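Local coordinates for protein Eps1p (Saccharomyces cerevisiae, PDB 4TW5) that is a thioredoxin-superfamily protein that probably carries two thioredoxin-like domains in one chain, with paired cysteines joined in disulfides, at residues Y96-T101 against K257-V262; A114-M119 against F264-F269; S158-K163 against D178-F183; K163-K166 against S171-F174. One frame throughout, in Å; residues are numbered along the deposited sequence.

Contact 1 (Y96-T101 against K257-V262); sequences YIKSFT and KSDGYV
Lys98 and Asp259 carry this contact, reaching for each other from opposite directions, with Lys98 CA and Asp259 CA 10.3 Å apart. The lysine leaves the edge strand 95-99 of the first thioredoxin-like domain; the aspartate sits on helix 259-265, close to the end of the chain. They meet in a salt bridge, with Lys98 NZ 3.2 Å from Asp259 OD2. A second, weak hydrogen bond runs from Lys98 NZ to Asp259 OD1 at 3.4 Å, so the ammonium leans on both oxygens, chiefly OD2, and it comes from above: NZ meets OD2 45° out of the carboxylate plane. The lysine methylene next to the charge comes along, with Lys98 CE 3.7 Å from Asp259 OD2. The lysine chain bends in its middle (chi3 73°) and is extended on either side of that bend, which brings the ammonium to the acid.

Lys98 is placed by a classic beta bulge, in which Ile97 and Lys98 both face Leu90 on strand 87-92. Beneath its backbone lies the ring of Tyr96, with Lys98 N 3.7 Å above that plane and over its centre. Tyr96 OH and Ser99 OG share a short hydrogen bond (2.5 Å).

Glu117, on helix 107-118, makes another salt bridge with Lys98 NZ, the stronger polar partner of the two. One ammonium is thus shared by two acids, which probably keeps it charged and lets it tie strand 95-99 and helix 107-118 to the C-terminal helix electrostatically, with little apolar burial.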
# COMPACT_ATOMS: atom_id res chain seq x y z
N TYR A 96 -41.48 -26.01 7.14
CA TYR A 96 -40.67 -25.93 5.93
C TYR A 96 -39.43 -25.06 6.14
O TYR A 96 -39.47 -24.08 6.87
CB TYR A 96 -41.52 -25.38 4.78
CG TYR A 96 -40.76 -25.19 3.49
CD1 TYR A 96 -40.45 -26.29 2.71
CD2 TYR A 96 -40.40 -23.93 3.03
CE1 TYR A 96 -39.78 -26.15 1.52
CE2 TYR A 96 -39.72 -23.78 1.81
CZ TYR A 96 -39.42 -24.91 1.07
OH TYR A 96 -38.75 -24.83 -0.14
N ILE A 97 -38.32 -25.46 5.52
CA ILE A 97 -37.09 -24.70 5.56
C ILE A 97 -36.66 -24.28 4.15
O ILE A 97 -36.54 -23.09 3.87
CB ILE A 97 -35.95 -25.48 6.24
CG1 ILE A 97 -36.21 -25.60 7.73
CG2 ILE A 97 -34.63 -24.76 6.07
CD1 ILE A 97 -35.15 -26.39 8.46
N LYS A 98 -36.48 -25.26 3.27
CA LYS A 98 -35.98 -24.99 1.93
C LYS A 98 -36.19 -26.19 1.00
O LYS A 98 -36.45 -27.29 1.47
CB LYS A 98 -34.49 -24.65 2.00
CG LYS A 98 -33.62 -25.87 2.27
CD LYS A 98 -32.14 -25.56 2.20
CE LYS A 98 -31.68 -24.77 3.41
NZ LYS A 98 -30.20 -24.70 3.42
N SER A 99 -36.07 -25.98 -0.31
CA SER A 99 -36.16 -27.08 -1.27
C SER A 99 -34.80 -27.40 -1.87
O SER A 99 -33.95 -26.53 -2.00
CB SER A 99 -37.15 -26.75 -2.40
OG SER A 99 -38.47 -26.62 -1.91
N PHE A 100 -34.61 -28.65 -2.27
CA PHE A 100 -33.37 -29.09 -2.90
C PHE A 100 -33.57 -29.29 -4.40
O PHE A 100 -34.03 -30.33 -4.86
CB PHE A 100 -32.89 -30.38 -2.23
CG PHE A 100 -31.65 -30.97 -2.83
CD1 PHE A 100 -30.41 -30.39 -2.61
CD2 PHE A 100 -31.70 -32.14 -3.58
CE1 PHE A 100 -29.25 -30.96 -3.15
CE2 PHE A 100 -30.56 -32.70 -4.12
CZ PHE A 100 -29.33 -32.11 -3.90
N THR A 101 -33.23 -28.25 -5.16
CA THR A 101 -33.51 -28.20 -6.59
C THR A 101 -32.35 -28.69 -7.43
O THR A 101 -32.45 -28.81 -8.65
CB THR A 101 -33.83 -26.78 -7.02
OG1 THR A 101 -32.65 -25.98 -6.86
CG2 THR A 101 -34.96 -26.21 -6.18
N LYS A 257 -27.30 -15.52 5.22
CA LYS A 257 -27.45 -16.95 5.00
C LYS A 257 -26.23 -17.54 4.34
O LYS A 257 -25.60 -16.89 3.49
CB LYS A 257 -28.70 -17.23 4.18
CG LYS A 257 -29.98 -16.91 4.94
CD LYS A 257 -31.16 -16.71 4.01
CE LYS A 257 -32.30 -16.03 4.72
NZ LYS A 257 -33.54 -16.00 3.89
N SER A 258 -25.89 -18.78 4.71
CA SER A 258 -24.71 -19.44 4.18
C SER A 258 -24.94 -19.98 2.76
O SER A 258 -23.98 -20.22 2.02
CB SER A 258 -24.29 -20.58 5.08
OG SER A 258 -25.23 -21.62 4.98
N ASP A 259 -26.21 -20.13 2.38
CA ASP A 259 -26.58 -20.96 1.23
C ASP A 259 -26.02 -20.46 -0.09
O ASP A 259 -25.49 -21.26 -0.88
CB ASP A 259 -28.10 -21.06 1.09
CG ASP A 259 -28.78 -21.60 2.32
OD1 ASP A 259 -28.08 -22.00 3.28
OD2 ASP A 259 -30.02 -21.67 2.31
N GLY A 260 -26.16 -19.16 -0.33
CA GLY A 260 -25.67 -18.56 -1.56
C GLY A 260 -24.19 -18.79 -1.76
O GLY A 260 -23.76 -19.17 -2.85
N TYR A 261 -23.42 -18.62 -0.69
CA TYR A 261 -21.98 -18.83 -0.74
C TYR A 261 -21.60 -20.32 -0.98
O TYR A 261 -20.69 -20.62 -1.76
CB TYR A 261 -21.33 -18.32 0.55
CG TYR A 261 -21.65 -16.86 0.81
CD1 TYR A 261 -20.94 -15.86 0.20
CD2 TYR A 261 -22.68 -16.50 1.66
CE1 TYR A 261 -21.24 -14.55 0.41
CE2 TYR A 261 -22.98 -15.18 1.88
CZ TYR A 261 -22.25 -14.21 1.25
OH TYR A 261 -22.54 -12.88 1.46
N VAL A 262 -22.30 -21.25 -0.34
CA VAL A 262 -22.00 -22.67 -0.49
C VAL A 262 -22.22 -23.10 -1.94
O VAL A 262 -21.34 -23.69 -2.57
CB VAL A 262 -22.86 -23.55 0.46
CG1 VAL A 262 -22.77 -25.03 0.08
CG2 VAL A 262 -22.41 -23.37 1.90

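Contact 2 (A114-M119 against F264-F269); sequences ARRESM and FARRTF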
# COMPACT_ATOMS: atom_id res chain seq x y z
N ALA A 114 -27.88 -33.90 2.90
CA ALA A 114 -28.25 -34.13 4.29
C ALA A 114 -27.06 -33.77 5.21
O ALA A 114 -27.23 -33.03 6.19
CB ALA A 114 -28.73 -35.56 4.50
N ARG A 115 -25.86 -34.23 4.87
CA ARG A 115 -24.69 -33.89 5.68
C ARG A 115 -24.45 -32.37 5.74
O ARG A 115 -24.12 -31.84 6.79
CB ARG A 115 -23.43 -34.57 5.15
CG ARG A 115 -23.43 -36.07 5.32
CD ARG A 115 -22.26 -36.67 4.62
NE ARG A 115 -22.14 -38.10 4.83
CZ ARG A 115 -21.38 -38.89 4.10
NH1 ARG A 115 -20.67 -38.38 3.10
NH2 ARG A 115 -21.32 -40.20 4.36
N ARG A 116 -24.63 -31.69 4.62
CA ARG A 116 -24.46 -30.24 4.57
C ARG A 116 -25.41 -29.55 5.56
O ARG A 116 -25.00 -28.72 6.36
CB ARG A 116 -24.68 -29.76 3.12
CG ARG A 116 -23.98 -28.48 2.76
CD ARG A 116 -24.16 -28.12 1.28
NE ARG A 116 -23.67 -29.19 0.43
CZ ARG A 116 -24.43 -29.90 -0.39
NH1 ARG A 116 -25.72 -29.61 -0.51
NH2 ARG A 116 -23.90 -30.88 -1.09
N GLU A 117 -26.67 -29.95 5.53
CA GLU A 117 -27.71 -29.36 6.35
C GLU A 117 -27.62 -29.67 7.83
O GLU A 117 -28.15 -28.92 8.64
CB GLU A 117 -29.08 -29.80 5.82
CG GLU A 117 -29.37 -29.21 4.44
CD GLU A 117 -29.17 -27.69 4.36
OE1 GLU A 117 -29.53 -26.96 5.33
OE2 GLU A 117 -28.63 -27.22 3.34
N SER A 118 -26.98 -30.77 8.19
CA SER A 118 -26.81 -31.09 9.60
C SER A 118 -25.82 -30.12 10.25
O SER A 118 -25.83 -29.95 11.46
CB SER A 118 -26.32 -32.53 9.79
OG SER A 118 -24.92 -32.58 9.72
N MET A 119 -25.00 -29.46 9.45
CA MET A 119 -24.00 -28.56 10.02
C MET A 119 -24.45 -27.11 10.03
O MET A 119 -23.68 -26.23 10.39
CB MET A 119 -22.69 -28.70 9.28
CG MET A 119 -21.77 -29.69 9.95
SD MET A 119 -20.58 -30.14 8.76
CE MET A 119 -19.03 -30.14 9.65
N PHE A 264 -22.38 -21.21 -4.58
CA PHE A 264 -21.42 -20.58 -5.48
C PHE A 264 -20.14 -21.39 -5.51
O PHE A 264 -19.61 -21.71 -6.57
CB PHE A 264 -21.12 -19.15 -5.05
CG PHE A 264 -19.95 -18.53 -5.75
CD1 PHE A 264 -20.05 -18.09 -7.08
CD2 PHE A 264 -18.75 -18.38 -5.10
CE1 PHE A 264 -18.99 -17.49 -7.73
CE2 PHE A 264 -17.66 -17.79 -5.73
CZ PHE A 264 -17.78 -17.34 -7.06
N ALA A 265 -19.66 -21.78 -4.33
CA ALA A 265 -18.42 -22.53 -4.21
C ALA A 265 -18.50 -23.88 -4.90
O ALA A 265 -17.49 -24.49 -5.18
CB ALA A 265 -18.04 -22.72 -2.74
N ARG A 266 -19.72 -24.35 -5.15
CA ARG A 266 -19.94 -25.67 -5.68
C ARG A 266 -20.27 -25.68 -7.17
O ARG A 266 -20.40 -26.74 -7.75
CB ARG A 266 -21.03 -26.37 -4.86
CG ARG A 266 -20.45 -27.19 -3.72
CD ARG A 266 -21.44 -27.47 -2.63
NE ARG A 266 -22.83 -27.52 -3.07
CZ ARG A 266 -23.46 -28.58 -3.54
NH1 ARG A 266 -22.83 -29.75 -3.70
NH2 ARG A 266 -24.73 -28.47 -3.88
N ARG A 267 -20.38 -24.51 -7.77
CA ARG A 267 -20.66 -24.41 -9.20
C ARG A 267 -19.54 -24.99 -10.05
O ARG A 267 -18.36 -24.84 -9.72
CB ARG A 267 -20.82 -22.94 -9.62
CG ARG A 267 -22.21 -22.34 -9.79
CD ARG A 267 -22.07 -20.79 -9.80
NE ARG A 267 -23.33 -20.04 -9.78
CZ ARG A 267 -23.61 -19.03 -8.95
NH1 ARG A 267 -22.74 -18.67 -8.01
NH2 ARG A 267 -24.77 -18.39 -9.02
N THR A 268 -19.93 -25.69 -11.12
CA THR A 268 -19.00 -26.14 -12.16
C THR A 268 -18.67 -24.94 -13.06
O THR A 268 -19.58 -24.32 -13.62
CB THR A 268 -19.58 -27.30 -13.03
OG1 THR A 268 -19.66 -28.50 -12.25
CG2 THR A 268 -18.74 -27.53 -14.29
N PHE A 269 -17.39 -24.63 -13.24
CA PHE A 269 -17.03 -23.52 -14.13
C PHE A 269 -16.30 -24.02 -15.37
O PHE A 269 -15.07 -23.96 -15.44
CB PHE A 269 -16.18 -22.47 -13.39
CG PHE A 269 -16.90 -21.74 -12.26
CD1 PHE A 269 -17.06 -22.33 -11.01
CD2 PHE A 269 -17.41 -20.46 -12.45
CE1 PHE A 269 -17.72 -21.65 -9.97
CE2 PHE A 269 -18.07 -19.77 -11.42
CZ PHE A 269 -18.22 -20.37 -10.19
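Two guanidinium groups, those of Arg116 and Arg266, are laid flat on each other, their centres 3.5 Å apart and their planes 25° from parallel. Over one face of Arg116 sits Arg266 CZ, 3.4 Å above the plane and displaced toward the rim; over one face of Arg266 sits Arg116 NH2, likewise off centre. The closest approach, 3.0 Å between Arg116 NH2 and Arg266 NH1, joins two donors and is no hydrogen bond. Nearby acids probably offset the like charges: Asp197 forms a salt bridge with Arg116 NE and a long, weak ion pair with Arg266 NH1, while Glu102 takes Arg266 NH2.

The side chains arrive from opposite directions, each kinked at chi3. For Arg116 that torsion is -58°, a bend that turns the guanidinium face-on to Arg266. Arg116 belongs to helix 107-118 of the first thioredoxin-like domain, and Arg266 lies near helix 259-265, so the stack bridges the first domain and the C-terminal end of the chain. Helix 180-196 lies alongside both: its Leu194 packs on the Arg266 side chain and its Gln193 donates from NE2 to Arg116 O. Buried in the stack, Arg266 NE has no hydrogen-bond partner in the model and lies in no more than a long, weak ion pair with Asp263.

Contact 3 (S158-K163 against D178-F183); sequences SFWPTK and DKCHEF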
# COMPACT_ATOMS: atom_id res chain seq x y z
N SER A 158 -12.33 -15.84 2.11
CA SER A 158 -12.92 -14.62 2.66
C SER A 158 -11.82 -13.64 3.04
O SER A 158 -10.76 -14.04 3.53
CB SER A 158 -13.81 -14.95 3.86
OG SER A 158 -13.05 -15.53 4.89
N PHE A 159 -12.10 -12.36 2.83
CA PHE A 159 -11.16 -11.26 3.05
C PHE A 159 -11.73 -10.27 4.07
O PHE A 159 -12.89 -9.87 3.96
CB PHE A 159 -10.85 -10.54 1.73
CG PHE A 159 -10.22 -11.43 0.69
CD1 PHE A 159 -11.01 -12.29 -0.06
CD2 PHE A 159 -8.85 -11.43 0.50
CE1 PHE A 159 -10.43 -13.12 -0.99
CE2 PHE A 159 -8.27 -12.26 -0.41
CZ PHE A 159 -9.05 -13.11 -1.17
N TRP A 160 -10.92 -9.89 5.05
CA TRP A 160 -11.42 -9.13 6.22
C TRP A 160 -10.67 -7.84 6.50
O TRP A 160 -9.44 -7.81 6.39
CB TRP A 160 -11.37 -10.00 7.47
CG TRP A 160 -12.15 -11.25 7.35
CD1 TRP A 160 -11.79 -12.40 6.69
CD2 TRP A 160 -13.44 -11.51 7.92
NE1 TRP A 160 -12.78 -13.34 6.81
CE2 TRP A 160 -13.80 -12.83 7.57
CE3 TRP A 160 -14.33 -10.76 8.70
CZ2 TRP A 160 -15.01 -13.41 7.95
CZ3 TRP A 160 -15.53 -11.33 9.09
CH2 TRP A 160 -15.86 -12.65 8.71
N PRO A 161 -11.38 -6.79 6.95
CA PRO A 161 -10.71 -5.55 7.35
C PRO A 161 -10.13 -5.68 8.75
O PRO A 161 -10.65 -5.08 9.70
CB PRO A 161 -11.83 -4.51 7.30
CG PRO A 161 -13.05 -5.28 7.62
CD PRO A 161 -12.83 -6.72 7.21
N THR A 162 -9.06 -6.45 8.88
CA THR A 162 -8.43 -6.69 10.17
C THR A 162 -7.05 -7.24 9.94
O THR A 162 -6.70 -7.57 8.82
CB THR A 162 -9.24 -7.71 11.00
OG1 THR A 162 -8.63 -7.87 12.29
CG2 THR A 162 -9.25 -9.04 10.28
N LYS A 163 -6.26 -7.34 11.01
CA LYS A 163 -4.95 -7.98 10.91
C LYS A 163 -4.84 -9.07 11.98
O LYS A 163 -3.85 -9.79 12.05
CB LYS A 163 -3.81 -6.98 11.08
CG LYS A 163 -3.69 -6.50 12.50
CD LYS A 163 -2.56 -5.51 12.69
CE LYS A 163 -2.50 -5.08 14.15
NZ LYS A 163 -1.44 -4.08 14.36
N ASP A 178 -20.12 -2.87 9.92
CA ASP A 178 -21.31 -3.26 10.64
C ASP A 178 -21.63 -4.75 10.53
O ASP A 178 -22.15 -5.35 11.46
CB ASP A 178 -22.52 -2.46 10.13
CG ASP A 178 -22.41 -0.98 10.43
OD1 ASP A 178 -21.72 -0.58 11.41
OD2 ASP A 178 -23.02 -0.20 9.67
N LYS A 179 -21.32 -5.33 9.38
CA LYS A 179 -21.71 -6.71 9.09
C LYS A 179 -20.65 -7.75 9.47
O LYS A 179 -20.95 -8.92 9.45
CB LYS A 179 -22.07 -6.85 7.61
CG LYS A 179 -23.32 -6.06 7.22
CD LYS A 179 -23.29 -5.76 5.71
CE LYS A 179 -24.45 -4.89 5.28
NZ LYS A 179 -24.19 -4.35 3.89
N CYS A 180 -19.44 -7.32 9.80
CA CYS A 180 -18.34 -8.24 10.05
C CYS A 180 -18.63 -9.33 11.11
O CYS A 180 -18.26 -10.50 10.93
CB CYS A 180 -17.09 -7.48 10.46
SG CYS A 180 -16.07 -6.79 9.16
N HIS A 181 -19.25 -8.93 12.21
CA HIS A 181 -19.56 -9.86 13.30
C HIS A 181 -20.62 -10.87 12.89
O HIS A 181 -20.50 -12.06 13.17
CB HIS A 181 -20.03 -9.09 14.53
CG HIS A 181 -20.41 -9.98 15.67
ND1 HIS A 181 -19.50 -10.44 16.59
CD2 HIS A 181 -21.61 -10.49 16.04
CE1 HIS A 181 -20.12 -11.20 17.48
NE2 HIS A 181 -21.40 -11.24 17.17
N GLU A 182 -21.68 -10.40 12.24
CA GLU A 182 -22.70 -11.29 11.70
C GLU A 182 -22.03 -12.30 10.75
O GLU A 182 -22.35 -13.49 10.73
CB GLU A 182 -23.78 -10.52 10.94
CG GLU A 182 -25.01 -11.35 10.52
CD GLU A 182 -26.03 -10.55 9.70
OE1 GLU A 182 -25.62 -9.72 8.87
OE2 GLU A 182 -27.25 -10.74 9.89
N PHE A 183 -21.11 -11.81 9.93
CA PHE A 183 -20.54 -12.67 8.91
C PHE A 183 -19.56 -13.68 9.50
O PHE A 183 -19.26 -14.67 8.84
CB PHE A 183 -19.85 -11.84 7.81
CG PHE A 183 -19.62 -12.62 6.53
CD1 PHE A 183 -20.69 -12.99 5.74
CD2 PHE A 183 -18.35 -13.01 6.14
CE1 PHE A 183 -20.50 -13.71 4.58
CE2 PHE A 183 -18.15 -13.75 4.97
CZ PHE A 183 -19.22 -14.09 4.19
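A backbone carbonyl butts against an indole: Cys180 O lies near the plane of the Trp160 ring, at its edge, 3.4 Å from Trp160 CZ3. This is a carbon edge facing an oxygen, while the indole N-H points elsewhere. The site belongs to a beta-alpha-beta unit of the second thioredoxin-like domain, made of strand 155-160, helix 180-196 and strand 200-205, and Cys180 lies at the N-terminal side of that helix. Its sulfur is joined to Cys177 in a disulfide, spaced by two residues as in the CXXC motif of thioredoxins.

One residue past Trp160 the chain folds sharply: Pro161 is the centre of an inverse gamma turn, closed by a weak hydrogen bond from Thr162 N to Trp160 O. The turn sets the proline ring against the disulfide, with Pro161 CG 3.7 Å and Pro161 CD 3.8 Å from Cys180 SG. Farther along the helix, Phe183 offers the edge of its ring, CD2 coming 3.6 Å from Trp160 CH2. The two aromatic planes stand at 47° with centroids 5.8 Å apart, so the pair is neither a stack nor a T. Phe183 is brought there with its CG opposite the backbone N (chi1 -161°), and its ring also meets Tyr261 edge-to-face.

The rotation of the indole is also held from the strand, where Ser158 OG bonds to Gly202 O on the neighbouring strand. Trp160 NE1 donates to Ser158 OG over 2.9 Å at an N-H...O angle of 152°, the oxygen tilted slightly from the indole plane.

Contact 4 (K163-K166 against S171-F174); sequences KDMK and SLEF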
# COMPACT_ATOMS: atom_id res chain seq x y z
N LYS A 163 -6.26 -7.34 11.01
CA LYS A 163 -4.95 -7.98 10.91
C LYS A 163 -4.84 -9.07 11.98
O LYS A 163 -3.85 -9.79 12.05
CB LYS A 163 -3.81 -6.98 11.08
CG LYS A 163 -3.69 -6.50 12.50
CD LYS A 163 -2.56 -5.51 12.69
CE LYS A 163 -2.50 -5.08 14.15
NZ LYS A 163 -1.44 -4.08 14.36
N ASP A 164 -5.86 -9.18 12.82
CA ASP A 164 -5.77 -10.01 14.01
C ASP A 164 -6.54 -11.33 13.95
O ASP A 164 -6.65 -12.02 14.95
CB ASP A 164 -6.24 -9.22 15.24
CG ASP A 164 -5.30 -8.13 15.59
OD1 ASP A 164 -4.07 -8.39 15.57
OD2 ASP A 164 -5.77 -7.00 15.87
N MET A 165 -7.07 -11.69 12.79
CA MET A 165 -7.87 -12.90 12.72
C MET A 165 -6.96 -14.11 12.52
O MET A 165 -6.37 -14.28 11.47
CB MET A 165 -8.93 -12.80 11.62
CG MET A 165 -9.85 -14.03 11.56
SD MET A 165 -11.18 -13.86 10.34
CE MET A 165 -12.25 -12.68 11.13
N LYS A 166 -6.83 -14.94 13.54
CA LYS A 166 -6.08 -16.18 13.41
C LYS A 166 -7.03 -17.31 13.08
O LYS A 166 -6.83 -18.02 12.09
CB LYS A 166 -5.34 -16.50 14.71
CG LYS A 166 -4.10 -15.65 14.97
CD LYS A 166 -2.83 -16.44 14.72
CE LYS A 166 -1.59 -15.63 15.05
NZ LYS A 166 -0.35 -16.47 15.00
N SER A 171 -12.63 -13.64 18.74
CA SER A 171 -13.35 -12.45 19.17
C SER A 171 -12.60 -11.23 18.65
O SER A 171 -11.43 -11.05 18.95
CB SER A 171 -13.47 -12.39 20.70
OG SER A 171 -14.43 -13.32 21.18
N LEU A 172 -13.26 -10.44 17.82
CA LEU A 172 -12.58 -9.33 17.17
C LEU A 172 -13.45 -8.09 17.14
O LEU A 172 -14.67 -8.19 17.11
CB LEU A 172 -12.17 -9.73 15.74
CG LEU A 172 -11.16 -10.88 15.58
CD1 LEU A 172 -11.04 -11.30 14.11
CD2 LEU A 172 -9.78 -10.45 16.12
N GLU A 173 -12.82 -6.93 17.17
CA GLU A 173 -13.55 -5.67 17.00
C GLU A 173 -13.23 -5.10 15.64
O GLU A 173 -12.10 -4.72 15.38
CB GLU A 173 -13.20 -4.64 18.09
CG GLU A 173 -13.62 -5.06 19.48
CD GLU A 173 -15.12 -5.31 19.59
OE1 GLU A 173 -15.91 -4.57 18.94
OE2 GLU A 173 -15.54 -6.22 20.35
N PHE A 174 -14.23 -5.08 14.77
CA PHE A 174 -14.06 -4.57 13.41
C PHE A 174 -14.45 -3.07 13.30
O PHE A 174 -15.57 -2.67 13.65
CB PHE A 174 -14.87 -5.42 12.45
CG PHE A 174 -14.48 -6.89 12.43
CD1 PHE A 174 -13.35 -7.32 11.76
CD2 PHE A 174 -15.26 -7.84 13.09
CE1 PHE A 174 -13.00 -8.67 11.75
CE2 PHE A 174 -14.92 -9.20 13.07
CZ PHE A 174 -13.79 -9.60 12.40
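The methyl of Met165 is the hub, touching Leu172 and Phe174 together. Met165 CE lies 3.5 Å from Leu172 CD1 and 3.7 Å from Phe174 CZ, and it meets the phenyl ring at the edge, near the ring plane. Both partners run across the methionine at about a right angle. The thioether chain is extended through chi2 and then folds at chi3 (-73°), which carries CE over to them. Leu172 divides its two branches between neighbouring residues: CD1 also packs 3.6 Å from Met165 CB, whereas CD2 turns to Asp164, lying 3.7 Å from its O and 3.8 Å from its CB. Across the segments the side-chain contacts are van der Waals packing, with no polar bond.

Neither segment has regular secondary structure. Both sit in the long excursion that links strand 155-160 to helix 180-196 in the second thioredoxin-like domain, so the contact closes this linker on itself just ahead of the helix. Gln184, on the helix, touches Met165, Leu172 and Phe174 alike, backing the small cluster.

Hydrogen bonds hold the backbone of 163-166 in place: Met165 N to Asn205 OD1, Lys166 O to His203 NE2, and Lys166 N to Asp170 OD2. Farther out, the lysines at the two ends of this segment leave the cluster and form salt bridges with another copy of the protein, Lys163 with Glu72 and Lys166 with Asp75 of that second subunit.

Contacts 1 and 2 form one interface between the first domain and helix 259-265, their centres 9 Å apart; Lys98 NZ to Glu117 OE2 (3.0 Å) and Val262 CG1 to Arg116 CD (3.6 Å) stitch them together. Contacts 3 and 4, centres 8 Å apart, share Lys163 and make a second cluster beside the Cys177-Cys180 disulfide: Met165 CE reaches Trp160 CD2 at 3.6 Å, and the Phe174 ring packs on Cys180. The clusters meet where Tyr261 CZ lies 3.8 Å from Phe183 CE1, although the centres of contacts 1 and 3 are about 22 Å apart. Contact 4 lies farther out, its nearest atoms about 14 Å from contact 1.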